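Local coordinates for protein putative esterase (Sulfolobus solfataricus P2, PDB 2RAU) that binds calcium and probably acts as a lipase or esterase of the alpha/beta-hydrolase fold, at residues Lys42-Gly47 and Gly93-Thr98. Sequence-based numbering, arbitrary orientation. Where two conformers were deposited one is given.
Sequences KVNLIG and GFNVYT
With CG anti to the backbone N (chi1 -177°) and the chain extended beyond it, Lys42 runs beside Tyr97, whose own CG is anti to its carbonyl carbon (chi1 -58°). The two residues form a non-hydrogen-bonded pair between antiparallel strands 37-45 and 94-100, in the central sheet of an alpha/beta-hydrolase fold. Lys42 CG meets the ring obliquely, 3.5 Å from Tyr97 CE2, and both polar tips go on to Asp140 of helix 123-141: Lys42 NZ by a salt bridge, Tyr97 OH by a hydrogen bond. Asn95 flanks the lysine on the same face, its OD1 3.4 Å from Lys42 CE, while its ND2 bonds to Asp51 O.

Val43 and Val96 form the hydrogen-bonded pair, with Val43 N to Val96 O at 2.7 Å and Val96 N to Val43 O at 3.1 Å. Their side chains take the other face and pack under helix 85-91, whose Schellman end at Gly93 leads into strand 94-100. Past this pair the strands splay, and direct bonding gives way to a water that accepts from Leu45 N (3.0 Å) and donates to Phe94 O (2.7 Å).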
loop_
_atom_site.group_PDB
_atom_site.type_symbol
_atom_site.label_atom_id
_atom_site.label_comp_id
_atom_site.label_asym_id
_atom_site.label_seq_id
_atom_site.Cartn_x
_atom_site.Cartn_y
_atom_site.Cartn_z
ATOM N N LYS A 42 -5.619 -9.775 -9.363
ATOM C CA LYS A 42 -4.707 -9.897 -10.487
ATOM C C LYS A 42 -5.178 -8.912 -11.566
ATOM O O LYS A 42 -6.388 -8.792 -11.839
ATOM C CB LYS A 42 -4.731 -11.317 -11.069
ATOM C CG LYS A 42 -3.743 -11.557 -12.219
ATOM C CD LYS A 42 -3.945 -12.904 -12.832
ATOM C CE LYS A 42 -2.966 -13.189 -13.947
ATOM N NZ LYS A 42 -3.172 -14.565 -14.412
ATOM N N VAL A 43 -4.224 -8.202 -12.156
ATOM C CA VAL A 43 -4.507 -7.342 -13.300
ATOM C C VAL A 43 -3.583 -7.718 -14.456
ATOM O O VAL A 43 -2.392 -7.884 -14.281
ATOM C CB VAL A 43 -4.346 -5.836 -12.946
ATOM C CG1 VAL A 43 -4.626 -4.882 -14.167
ATOM C CG2 VAL A 43 -5.238 -5.476 -11.704
ATOM N N ASN A 44 -4.167 -7.822 -15.644
ATOM C CA ASN A 44 -3.415 -8.086 -16.862
ATOM C C ASN A 44 -4.156 -7.522 -18.052
ATOM O O ASN A 44 -5.337 -7.218 -17.984
ATOM C CB ASN A 44 -3.080 -9.586 -17.061
ATOM C CG ASN A 44 -4.306 -10.510 -17.032
ATOM O OD1 ASN A 44 -4.614 -11.087 -16.010
ATOM N ND2 ASN A 44 -4.975 -10.645 -18.133
ATOM N N LEU A 45 -3.440 -7.426 -19.151
ATOM C CA LEU A 45 -3.996 -7.060 -20.429
ATOM C C LEU A 45 -4.929 -8.141 -20.921
ATOM O O LEU A 45 -4.718 -9.322 -20.637
ATOM C CB LEU A 45 -2.865 -6.965 -21.452
ATOM C CG LEU A 45 -2.093 -5.697 -21.655
ATOM C CD1 LEU A 45 -0.981 -5.989 -22.653
ATOM C CD2 LEU A 45 -2.989 -4.563 -22.185
ATOM N N ILE A 46 -5.969 -7.740 -21.650
ATOM C CA ILE A 46 -6.870 -8.665 -22.304
ATOM C C ILE A 46 -5.974 -9.580 -23.138
ATOM O O ILE A 46 -5.034 -9.137 -23.805
ATOM C CB ILE A 46 -7.898 -7.964 -23.235
ATOM C CG1 ILE A 46 -8.983 -7.245 -22.455
ATOM C CG2 ILE A 46 -8.626 -8.974 -24.100
ATOM C CD1 ILE A 46 -9.890 -6.446 -23.377
ATOM N N GLY A 47 -6.209 -10.864 -23.071
ATOM C CA GLY A 47 -5.334 -11.747 -23.851
ATOM C C GLY A 47 -4.077 -12.175 -23.111
ATOM O O GLY A 47 -3.290 -12.950 -23.653
ATOM N N GLY A 93 2.586 -5.274 -19.984
ATOM C CA GLY A 93 2.684 -6.704 -20.229
ATOM C C GLY A 93 2.849 -7.636 -19.054
ATOM O O GLY A 93 2.915 -8.845 -19.245
ATOM N N PHE A 94 2.901 -7.093 -17.843
ATOM C CA PHE A 94 3.084 -7.889 -16.644
ATOM C C PHE A 94 1.769 -8.377 -16.048
ATOM O O PHE A 94 0.727 -7.714 -16.155
ATOM C CB PHE A 94 3.864 -7.126 -15.578
ATOM C CG PHE A 94 5.330 -7.004 -15.863
ATOM C CD1 PHE A 94 5.813 -5.967 -16.653
ATOM C CD2 PHE A 94 6.227 -7.927 -15.349
ATOM C CE1 PHE A 94 7.152 -5.881 -16.933
ATOM C CE2 PHE A 94 7.565 -7.843 -15.613
ATOM C CZ PHE A 94 8.045 -6.827 -16.395
ATOM N N ASN A 95 1.840 -9.560 -15.437
ATOM C CA ASN A 95 0.797 -10.030 -14.550
ATOM C C ASN A 95 1.108 -9.312 -13.228
ATOM O O ASN A 95 2.168 -9.520 -12.641
ATOM C CB ASN A 95 0.825 -11.537 -14.307
ATOM C CG ASN A 95 0.407 -12.367 -15.507
ATOM O OD1 ASN A 95 -0.595 -12.062 -16.181
ATOM N ND2 ASN A 95 1.185 -13.409 -15.790
ATOM N N VAL A 96 0.181 -8.499 -12.753
ATOM C CA VAL A 96 0.378 -7.752 -11.508
ATOM C C VAL A 96 -0.683 -8.174 -10.507
ATOM O O VAL A 96 -1.832 -8.259 -10.839
ATOM C CB VAL A 96 0.334 -6.213 -11.724
ATOM C CG1 VAL A 96 0.768 -5.453 -10.421
ATOM C CG2 VAL A 96 1.227 -5.841 -12.993
ATOM N N TYR A 97 -0.260 -8.423 -9.277
ATOM C CA TYR A 97 -1.119 -8.908 -8.246
ATOM C C TYR A 97 -0.987 -8.003 -7.057
ATOM O O TYR A 97 0.043 -7.355 -6.851
ATOM C CB TYR A 97 -0.698 -10.326 -7.804
ATOM C CG TYR A 97 -0.681 -11.399 -8.881
ATOM C CD1 TYR A 97 0.423 -11.563 -9.721
ATOM C CD2 TYR A 97 -1.728 -12.278 -9.020
ATOM C CE1 TYR A 97 0.476 -12.585 -10.668
ATOM C CE2 TYR A 97 -1.684 -13.318 -9.978
ATOM C CZ TYR A 97 -0.579 -13.454 -10.797
ATOM O OH TYR A 97 -0.568 -14.509 -11.683
ATOM N N THR A 98 -2.036 -7.949 -6.237
ATOM C CA THR A 98 -1.993 -7.153 -5.031
ATOM C C THR A 98 -3.033 -7.694 -4.035
ATOM O O THR A 98 -4.096 -8.141 -4.411
ATOM C CB THR A 98 -2.132 -5.628 -5.323
ATOM O OG1 THR A 98 -2.022 -4.881 -4.095
ATOM C CG2 THR A 98 -3.458 -5.297 -6.084
HETATM O O HOH W 1 -0.545 -7.520 -18.569
#